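Long-range contacts in Xaa-Pro Dipeptidase (Alteromonas macleodii, PDB 2QS8), which probably hydrolyses dipeptides, or trims single residues from peptide C-termini, as a metal-binding TIM-barrel member of the amidohydrolase superfamily: residues 107-112 against 136-141; 323-328 against 355-360; 339-344 against 392-397. One frame throughout, in Å; residues are numbered along the deposited sequence.

Contact 1: residues 107-112 against 136-141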
loop_
_atom_site.group_PDB
_atom_site.type_symbol
_atom_site.label_atom_id
_atom_site.label_comp_id
_atom_site.label_asym_id
_atom_site.label_seq_id
_atom_site.Cartn_x
_atom_site.Cartn_y
_atom_site.Cartn_z
ATOM N N PHE A 107 -36.832 22.170 11.014
ATOM C CA PHE A 107 -35.674 21.960 10.147
ATOM C C PHE A 107 -36.026 21.064 8.966
ATOM O O PHE A 107 -36.146 19.846 9.093
ATOM C CB PHE A 107 -34.498 21.402 10.949
ATOM C CG PHE A 107 -33.925 22.394 11.919
ATOM C CD1 PHE A 107 -34.594 22.700 13.100
ATOM C CD2 PHE A 107 -32.750 23.075 11.623
ATOM C CE1 PHE A 107 -34.101 23.673 13.965
ATOM C CE2 PHE A 107 -32.257 24.045 12.480
ATOM C CZ PHE A 107 -32.934 24.344 13.655
ATOM N N THR A 108 -36.191 21.707 7.813
ATOM C CA THR A 108 -36.565 21.040 6.575
ATOM C C THR A 108 -35.378 20.458 5.808
ATOM O O THR A 108 -35.544 19.625 4.922
ATOM C CB THR A 108 -37.345 22.022 5.672
ATOM O OG1 THR A 108 -36.619 23.254 5.554
ATOM C CG2 THR A 108 -38.732 22.284 6.263
ATOM N N THR A 109 -34.177 20.903 6.138
ATOM C CA THR A 109 -32.992 20.386 5.485
ATOM C C THR A 109 -31.909 20.200 6.538
ATOM O O THR A 109 -31.733 21.058 7.400
ATOM C CB THR A 109 -32.451 21.347 4.382
ATOM O OG1 THR A 109 -33.427 21.515 3.352
ATOM C CG2 THR A 109 -31.185 20.769 3.744
ATOM N N VAL A 110 -31.203 19.073 6.479
ATOM C CA VAL A 110 -30.119 18.806 7.417
ATOM C C VAL A 110 -28.957 18.134 6.703
ATOM O O VAL A 110 -29.128 17.526 5.649
ATOM C CB VAL A 110 -30.554 17.877 8.597
ATOM C CG1 VAL A 110 -31.665 18.529 9.405
ATOM C CG2 VAL A 110 -31.018 16.524 8.069
ATOM N N ARG A 111 -27.773 18.271 7.283
ATOM C CA ARG A 111 -26.582 17.638 6.756
ATOM C C ARG A 111 -26.135 16.619 7.822
ATOM O O ARG A 111 -25.666 17.015 8.895
ATOM C CB ARG A 111 -25.470 18.677 6.524
ATOM C CG ARG A 111 -24.245 18.132 5.788
ATOM C CD ARG A 111 -23.120 19.173 5.618
ATOM N NE ARG A 111 -22.574 19.606 6.899
ATOM C CZ ARG A 111 -21.431 20.260 7.049
ATOM N NH1 ARG A 111 -20.697 20.572 5.989
ATOM N NH2 ARG A 111 -21.002 20.572 8.262
ATOM N N GLN A 112 -26.324 15.324 7.561
ATOM C CA GLN A 112 -25.882 14.301 8.508
ATOM C C GLN A 112 -24.402 14.052 8.230
ATOM O O GLN A 112 -24.026 13.601 7.146
ATOM C CB GLN A 112 -26.639 12.985 8.326
ATOM C CG GLN A 112 -26.127 11.897 9.267
ATOM C CD GLN A 112 -27.214 11.320 10.153
ATOM O OE1 GLN A 112 -28.171 12.010 10.509
ATOM N NE2 GLN A 112 -27.063 10.059 10.527
ATOM N N ARG A 136 -34.934 17.220 4.106
ATOM C CA ARG A 136 -34.105 16.913 2.945
ATOM C C ARG A 136 -32.772 16.544 3.593
ATOM O O ARG A 136 -32.211 17.337 4.351
ATOM C CB ARG A 136 -33.921 18.142 2.052
ATOM C CG ARG A 136 -35.179 18.605 1.341
ATOM C CD ARG A 136 -34.959 19.947 0.638
ATOM N NE ARG A 136 -36.230 20.529 0.215
ATOM C CZ ARG A 136 -36.941 20.118 -0.830
ATOM N NH1 ARG A 136 -36.512 19.116 -1.587
ATOM N NH2 ARG A 136 -38.096 20.695 -1.109
ATOM N N ILE A 137 -32.277 15.346 3.312
ATOM C CA ILE A 137 -31.033 14.906 3.920
ATOM C C ILE A 137 -29.849 14.837 2.970
ATOM O O ILE A 137 -29.947 14.304 1.873
ATOM C CB ILE A 137 -31.190 13.510 4.565
ATOM C CG1 ILE A 137 -32.282 13.543 5.644
ATOM C CG2 ILE A 137 -29.851 13.060 5.160
ATOM C CD1 ILE A 137 -32.518 12.187 6.318
ATOM N N PHE A 138 -28.729 15.392 3.412
ATOM C CA PHE A 138 -27.489 15.358 2.663
ATOM C C PHE A 138 -26.531 14.645 3.611
ATOM O O PHE A 138 -26.166 15.160 4.678
ATOM C CB PHE A 138 -27.044 16.769 2.314
ATOM C CG PHE A 138 -27.961 17.450 1.339
ATOM C CD1 PHE A 138 -28.998 18.254 1.780
ATOM C CD2 PHE A 138 -27.806 17.258 -0.035
ATOM C CE1 PHE A 138 -29.866 18.859 0.878
ATOM C CE2 PHE A 138 -28.677 17.868 -0.950
ATOM C CZ PHE A 138 -29.703 18.667 -0.487
ATOM N N ALA A 139 -26.145 13.437 3.215
ATOM C CA ALA A 139 -25.315 12.589 4.052
ATOM C C ALA A 139 -23.872 12.402 3.640
ATOM O O ALA A 139 -23.519 12.483 2.463
ATOM C CB ALA A 139 -25.986 11.242 4.191
ATOM N N ALA A 140 -23.039 12.133 4.637
ATOM C CA ALA A 140 -21.623 11.911 4.422
ATOM C C ALA A 140 -21.286 10.426 4.619
ATOM O O ALA A 140 -20.162 9.994 4.355
ATOM C CB ALA A 140 -20.822 12.758 5.390
ATOM N N GLY A 141 -22.275 9.651 5.063
ATOM C CA GLY A 141 -22.036 8.245 5.316
ATOM C C GLY A 141 -21.046 8.064 6.463
ATOM O O GLY A 141 -21.070 8.812 7.446
#

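Contact 2: residues 323-328 against 355-360. With MET (methionine), chain D.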
loop_
_atom_site.group_PDB
_atom_site.type_symbol
_atom_site.label_atom_id
_atom_site.label_comp_id
_atom_site.label_asym_id
_atom_site.label_seq_id
_atom_site.Cartn_x
_atom_site.Cartn_y
_atom_site.Cartn_z
ATOM N N ILE A 323 -20.037 31.696 9.269
ATOM C CA ILE A 323 -20.685 30.770 10.175
ATOM C C ILE A 323 -21.992 30.206 9.641
ATOM O O ILE A 323 -22.834 30.938 9.120
ATOM C CB ILE A 323 -20.957 31.461 11.537
ATOM C CG1 ILE A 323 -19.628 31.706 12.261
ATOM C CG2 ILE A 323 -21.904 30.626 12.379
ATOM C CD1 ILE A 323 -19.748 32.470 13.572
ATOM N N ALA A 324 -22.145 28.888 9.772
ATOM C CA ALA A 324 -23.354 28.195 9.343
ATOM C C ALA A 324 -23.873 27.387 10.535
ATOM O O ALA A 324 -23.088 26.798 11.286
ATOM C CB ALA A 324 -23.053 27.273 8.166
ATOM N N PHE A 325 -25.194 27.374 10.698
ATOM C CA PHE A 325 -25.866 26.674 11.793
ATOM C C PHE A 325 -25.601 25.152 11.872
ATOM O O PHE A 325 -25.811 24.422 10.900
ATOM C CB PHE A 325 -27.372 26.915 11.677
ATOM C CG PHE A 325 -28.148 26.502 12.887
ATOM C CD1 PHE A 325 -28.382 27.408 13.912
ATOM C CD2 PHE A 325 -28.672 25.221 12.991
ATOM C CE1 PHE A 325 -29.133 27.048 15.016
ATOM C CE2 PHE A 325 -29.420 24.854 14.089
ATOM C CZ PHE A 325 -29.654 25.770 15.107
ATOM N N GLY A 326 -25.166 24.698 13.046
ATOM C CA GLY A 326 -24.884 23.289 13.275
ATOM C C GLY A 326 -24.895 22.964 14.763
ATOM O O GLY A 326 -24.229 23.635 15.544
ATOM N N THR A 327 -25.601 21.912 15.151
ATOM C CA THR A 327 -25.751 21.572 16.569
ATOM C C THR A 327 -25.067 20.306 17.123
ATOM O O THR A 327 -24.761 20.229 18.312
ATOM C CB THR A 327 -27.244 21.443 16.900
ATOM O OG1 THR A 327 -27.750 20.245 16.302
ATOM C CG2 THR A 327 -28.023 22.629 16.311
ATOM N N ASP A 328 -24.847 19.324 16.256
ATOM C CA ASP A 328 -24.273 18.046 16.646
ATOM C C ASP A 328 -25.338 17.287 17.445
ATOM O O ASP A 328 -25.038 16.591 18.428
ATOM C CB ASP A 328 -22.989 18.214 17.476
ATOM C CG ASP A 328 -22.134 16.941 17.504
ATOM O OD1 ASP A 328 -22.499 15.936 16.857
ATOM O OD2 ASP A 328 -21.077 16.940 18.166
ATOM N N ILE A 355 -30.541 33.593 12.494
ATOM C CA ILE A 355 -31.517 32.955 11.621
ATOM C C ILE A 355 -30.983 32.842 10.191
ATOM O O ILE A 355 -31.269 31.874 9.489
ATOM C CB ILE A 355 -32.844 33.727 11.600
ATOM C CG1 ILE A 355 -33.442 33.746 13.003
ATOM C CG2 ILE A 355 -33.811 33.068 10.636
ATOM C CD1 ILE A 355 -34.672 34.597 13.144
ATOM N N GLN A 356 -30.200 33.832 9.767
ATOM C CA GLN A 356 -29.648 33.805 8.419
ATOM C C GLN A 356 -28.577 32.723 8.305
ATOM O O GLN A 356 -28.325 32.202 7.219
ATOM C CB GLN A 356 -29.078 35.184 8.041
ATOM C CG GLN A 356 -30.136 36.285 8.068
ATOM C CD GLN A 356 -29.651 37.612 7.520
ATOM O OE1 GLN A 356 -28.563 38.072 7.840
ATOM N NE2 GLN A 356 -30.479 38.244 6.696
ATOM N N SER A 357 -27.968 32.365 9.433
ATOM C CA SER A 357 -26.938 31.342 9.427
ATOM C C SER A 357 -27.544 29.944 9.302
ATOM O O SER A 357 -26.835 28.985 9.029
ATOM C CB SER A 357 -26.098 31.413 10.704
ATOM O OG SER A 357 -26.758 30.759 11.770
ATOM N N ALA A 358 -28.851 29.832 9.504
ATOM C CA ALA A 358 -29.529 28.544 9.409
ATOM C C ALA A 358 -30.422 28.490 8.176
ATOM O O ALA A 358 -31.187 27.545 7.997
ATOM C CB ALA A 358 -30.350 28.299 10.653
ATOM N N THR A 359 -30.319 29.510 7.332
ATOM C CA THR A 359 -31.108 29.586 6.109
ATOM C C THR A 359 -30.221 29.758 4.862
ATOM O O THR A 359 -29.976 28.800 4.130
ATOM C CB THR A 359 -32.148 30.745 6.189
ATOM O OG1 THR A 359 -31.522 31.933 6.682
ATOM C CG2 THR A 359 -33.273 30.374 7.115
HETATM N N MSE A 360 -29.730 30.973 4.634
HETATM C CA MSE A 360 -28.869 31.254 3.482
HETATM C C MSE A 360 -27.424 30.778 3.652
HETATM O O MSE A 360 -26.790 30.324 2.698
HETATM C CB MSE A 360 -28.867 32.762 3.171
HETATM C CG MSE A 360 -30.154 33.260 2.520
HETATM SE SE MSE A 360 -30.371 32.227 0.872
HETATM C CE MSE A 360 -28.731 32.729 -0.115
HETATM N N MET D . -19.015 14.947 18.952
HETATM C CA MET D . -17.936 15.877 19.399
HETATM C C MET D . -16.753 15.126 20.004
HETATM O O MET D . -15.643 15.696 20.010
HETATM C CB MET D . -18.492 16.852 20.435
HETATM C CG MET D . -17.485 17.872 20.892
HETATM S SD MET D . -18.240 19.091 21.909
HETATM C CE MET D . -19.227 19.923 20.698
HETATM O OXT MET D . -16.957 13.984 20.470
#

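Contact 3: residues 339-344 against 392-397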
loop_
_atom_site.group_PDB
_atom_site.type_symbol
_atom_site.label_atom_id
_atom_site.label_comp_id
_atom_site.label_asym_id
_atom_site.label_seq_id
_atom_site.Cartn_x
_atom_site.Cartn_y
_atom_site.Cartn_z
ATOM N N LYS A 339 -32.288 25.295 20.559
ATOM C CA LYS A 339 -31.464 25.843 21.634
ATOM C C LYS A 339 -30.164 26.456 21.117
ATOM O O LYS A 339 -29.616 27.374 21.736
ATOM C CB LYS A 339 -31.139 24.760 22.662
ATOM C CG LYS A 339 -32.364 24.177 23.329
ATOM C CD LYS A 339 -31.980 23.138 24.364
ATOM C CE LYS A 339 -33.205 22.495 24.989
ATOM N NZ LYS A 339 -32.803 21.538 26.056
ATOM N N GLU A 340 -29.677 25.943 19.987
ATOM C CA GLU A 340 -28.454 26.449 19.377
ATOM C C GLU A 340 -28.575 27.951 19.068
ATOM O O GLU A 340 -27.598 28.697 19.185
ATOM C CB GLU A 340 -28.153 25.665 18.094
ATOM C CG GLU A 340 -26.839 26.002 17.383
ATOM C CD GLU A 340 -25.592 25.594 18.165
ATOM O OE1 GLU A 340 -25.717 24.858 19.170
ATOM O OE2 GLU A 340 -24.479 26.011 17.764
ATOM N N PHE A 341 -29.769 28.384 18.665
ATOM C CA PHE A 341 -30.026 29.790 18.360
ATOM C C PHE A 341 -29.815 30.634 19.611
ATOM O O PHE A 341 -29.121 31.652 19.582
ATOM C CB PHE A 341 -31.464 29.999 17.872
ATOM C CG PHE A 341 -31.720 29.509 16.479
ATOM C CD1 PHE A 341 -30.987 29.995 15.407
ATOM C CD2 PHE A 341 -32.698 28.552 16.242
ATOM C CE1 PHE A 341 -31.224 29.524 14.124
ATOM C CE2 PHE A 341 -32.942 28.077 14.963
ATOM C CZ PHE A 341 -32.205 28.562 13.903
ATOM N N VAL A 342 -30.420 30.202 20.713
ATOM C CA VAL A 342 -30.300 30.927 21.965
ATOM C C VAL A 342 -28.839 31.034 22.403
ATOM O O VAL A 342 -28.427 32.053 22.964
ATOM C CB VAL A 342 -31.114 30.240 23.071
ATOM C CG1 VAL A 342 -31.101 31.102 24.334
ATOM C CG2 VAL A 342 -32.531 29.980 22.583
ATOM N N TYR A 343 -28.062 29.986 22.143
ATOM C CA TYR A 343 -26.650 29.981 22.508
ATOM C C TYR A 343 -25.857 30.943 21.637
ATOM O O TYR A 343 -24.963 31.632 22.122
ATOM C CB TYR A 343 -26.062 28.568 22.393
ATOM C CG TYR A 343 -26.391 27.652 23.554
ATOM C CD1 TYR A 343 -25.980 27.968 24.851
ATOM C CD2 TYR A 343 -27.063 26.443 23.352
ATOM C CE1 TYR A 343 -26.221 27.112 25.911
ATOM C CE2 TYR A 343 -27.313 25.571 24.414
ATOM C CZ TYR A 343 -26.885 25.916 25.687
ATOM O OH TYR A 343 -27.103 25.059 26.743
HETATM N N MSE A 344 -26.189 30.995 20.353
HETATM C CA MSE A 344 -25.498 31.874 19.429
HETATM C C MSE A 344 -25.724 33.327 19.784
HETATM O O MSE A 344 -24.810 34.148 19.688
HETATM C CB MSE A 344 -25.976 31.599 18.011
HETATM C CG MSE A 344 -25.604 30.216 17.567
HETATM SE SE MSE A 344 -26.256 29.904 15.780
HETATM C CE MSE A 344 -24.702 30.430 14.714
ATOM N N GLU A 392 -36.940 39.180 18.693
ATOM C CA GLU A 392 -36.982 39.703 20.054
ATOM C C GLU A 392 -36.693 38.639 21.115
ATOM O O GLU A 392 -36.252 38.947 22.222
ATOM C CB GLU A 392 -38.346 40.337 20.338
ATOM C CG GLU A 392 -38.772 41.389 19.321
ATOM C CD GLU A 392 -39.995 42.179 19.769
ATOM O OE1 GLU A 392 -40.948 41.560 20.298
ATOM O OE2 GLU A 392 -40.005 43.418 19.583
ATOM N N ASP A 393 -36.957 37.389 20.770
ATOM C CA ASP A 393 -36.726 36.268 21.674
ATOM C C ASP A 393 -36.685 35.017 20.800
ATOM O O ASP A 393 -37.691 34.331 20.619
ATOM C CB ASP A 393 -37.853 36.187 22.707
ATOM C CG ASP A 393 -37.701 35.014 23.654
ATOM O OD1 ASP A 393 -36.565 34.517 23.823
ATOM O OD2 ASP A 393 -38.724 34.596 24.242
ATOM N N ILE A 394 -35.504 34.752 20.252
ATOM C CA ILE A 394 -35.283 33.627 19.360
ATOM C C ILE A 394 -35.636 32.270 19.962
ATOM O O ILE A 394 -35.823 31.299 19.228
ATOM C CB ILE A 394 -33.821 33.622 18.855
ATOM C CG1 ILE A 394 -33.720 32.808 17.566
ATOM C CG2 ILE A 394 -32.890 33.044 19.920
ATOM C CD1 ILE A 394 -32.427 33.047 16.807
ATOM N N SER A 395 -35.738 32.199 21.289
ATOM C CA SER A 395 -36.090 30.935 21.934
ATOM C C SER A 395 -37.533 30.558 21.599
ATOM O O SER A 395 -37.978 29.446 21.884
ATOM C CB SER A 395 -35.922 31.021 23.457
ATOM O OG SER A 395 -36.922 31.825 24.056
ATOM N N VAL A 396 -38.261 31.488 20.990
ATOM C CA VAL A 396 -39.641 31.224 20.621
ATOM C C VAL A 396 -39.646 30.166 19.518
ATOM O O VAL A 396 -40.666 29.523 19.261
ATOM C CB VAL A 396 -40.354 32.522 20.122
ATOM C CG1 VAL A 396 -39.820 32.934 18.759
ATOM C CG2 VAL A 396 -41.850 32.302 20.058
ATOM N N LEU A 397 -38.494 29.978 18.880
ATOM C CA LEU A 397 -38.376 29.002 17.802
ATOM C C LEU A 397 -38.558 27.566 18.279
ATOM O O LEU A 397 -38.564 26.635 17.478
ATOM C CB LEU A 397 -37.034 29.165 17.080
ATOM C CG LEU A 397 -36.967 30.341 16.095
ATOM C CD1 LEU A 397 -35.560 30.497 15.560
ATOM C CD2 LEU A 397 -37.947 30.107 14.950
#

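Contact 1: residues 107-112 against 136-141
Thr-109 meets both Arg-136 and Phe-138 through one choice of rotamer: with chi1 at -62°, OG1 lies beside its own backbone N while CG2 stands anti to that N. The hydroxyl is thereby carried to the aliphatic stem of Arg-136, with Thr-109 OG1 3.5 Å from Arg-136 CD, and the methyl is left to meet the ring of Phe-138. Thr-109 CG2 comes in at the ring edge, in its plane, 3.7 Å from Phe-138 CE1. The Arg-136 chain runs extended past the hydroxyl, and its guanidinium pairs farther out with Asp-382 and Asp-406. On the other face of the sheet Val-110 and Ile-137 lie side by side and point the same way, with Val-110 CG2 4.0 Å from Ile-137 CG1.

Between these two faces runs a parallel ladder in regular register, Thr-109 beside Arg-136 through Gln-112 beside Ala-139. Its backbone bonds use even-numbered residues on both strands: Arg-136 N gives to Thr-108 O, Val-110 N to Arg-136 O at 2.9 Å, Phe-138 N to Val-110 O at 3.1 Å, and Gln-112 N to Phe-138 O. Ala-140 N carries the pattern one step beyond the strand end by reaching Gln-112 O. The alpha hydrogens of Thr-109 and Arg-111 add weaker contacts to the carbonyls of Arg-136 and Phe-138.

Arg-111 leads away from the pair to Met-68 O, Ser-252, Glu-254 and the ring of Trp-231, and Gln-112 turns to Phe-72 N. The two strands are the ends of a beta-alpha-beta unit whose helix 119-128 packs on Gln-112, Ile-137 and Ala-139, while strand 60-67 lies along the far edge of strand 107-112 and Gly-192 bonds to Ala-139 beyond strand 136-139.

Contact 2: residues 323-328 against 355-360
Phe-325 and Ser-357 are joined by a straight bond, Phe-325 N to Ser-357 O at 2.8 Å, although the donor sits above the carbonyl plane, not on a lone pair. Beside it the CB atoms of Phe-325 and Ala-358 touch tightly at 3.4 Å. Chi1 of Phe-325 (-168°) puts the ring anti to its backbone N, and Ser-357 OG lies near the ring plane, at its edge. That hydroxyl is held by Ala-354 O, one helical turn back. Where the helix ends, Ile-355 O takes two donors from opposite faces of its plane, Ala-358 N and Thr-359 OG1, which probably helps hold the turn that presents Ser-357 O and Ala-358.

Backbone bonds from Ala-324 to Tyr-274 and from Phe-325 to Met-68 set residues 323-328 between neighbouring barrel strands. Three residues on, Asp-328 OD2 accepts a hydrogen bond from the amino group of the bound methionine, 3.0 Å from its N. An alanine here would probably leave that amino group without its acceptor and the magnesium ion short of a ligand. Asp-328 completes the metal site with His-69 and His-71, a pairing of HxH motif and late aspartate characteristic of the amidohydrolase superfamily.

Contact 3: residues 339-344 against 392-397
This is apolar packing of a helix against a short 3-10 turn, toward the outside of the barrel: Phe-341 and Val-342 of helix 339-346 meet Ile-394, Ser-395 and Leu-397. Phe-341 does most of the work. With CG1 anti to its backbone N (chi1 -159°) and the chain extended beyond it, Ile-394 brings CD1 to the root of the Phe-341 side chain, 3.4 Å from Phe-341 CB. Leu-397 approaches differently, laying CD1 over one face of the Phe-341 ring, 3.9 Å from the centroid and 28° off the normal, a CH-pi contact. Both side chains cross that of Phe-341 at about a right angle.

Residues 392-397 belong to the connection between the antiparallel strands 383-386 and 400-405, and their turn lies against helix 339-346 of the amidohydrolase TIM-barrel fold. Ile-394 also reaches Ala-354 and Ile-355 of helix 351-357, wedging the turn against two successive helices.

Toward the surface, Val-342 CG2 rests on Ser-395 CB at 3.7 Å. Ser-395 OG turns back to its own segment and donates to Asp-393 OD1 at 2.7 Å, meeting the carboxylate from above its plane.

In the fold
Contacts 1 and 2 lie in the barrel core, their centres about 7 and about 8 Å from the centre of the chain; contact 3 is farther out, its centre about 16 Å away, still buried but with Val-342 and Ser-395 partly exposed. The chemistry differs too: a parallel backbone ladder flanked by side-chain packing in contact 1, a single backbone bond with a little packing in contact 2, side-chain packing alone in contact 3. Met-344 of helix 339-346 touches Ile-323 and Ser-357 of contact 2, and Ile-394 of contact 3 touches helix 351-357. Phe-325 meets both Phe-107 and Phe-341, ring planes at about 30° in each pair.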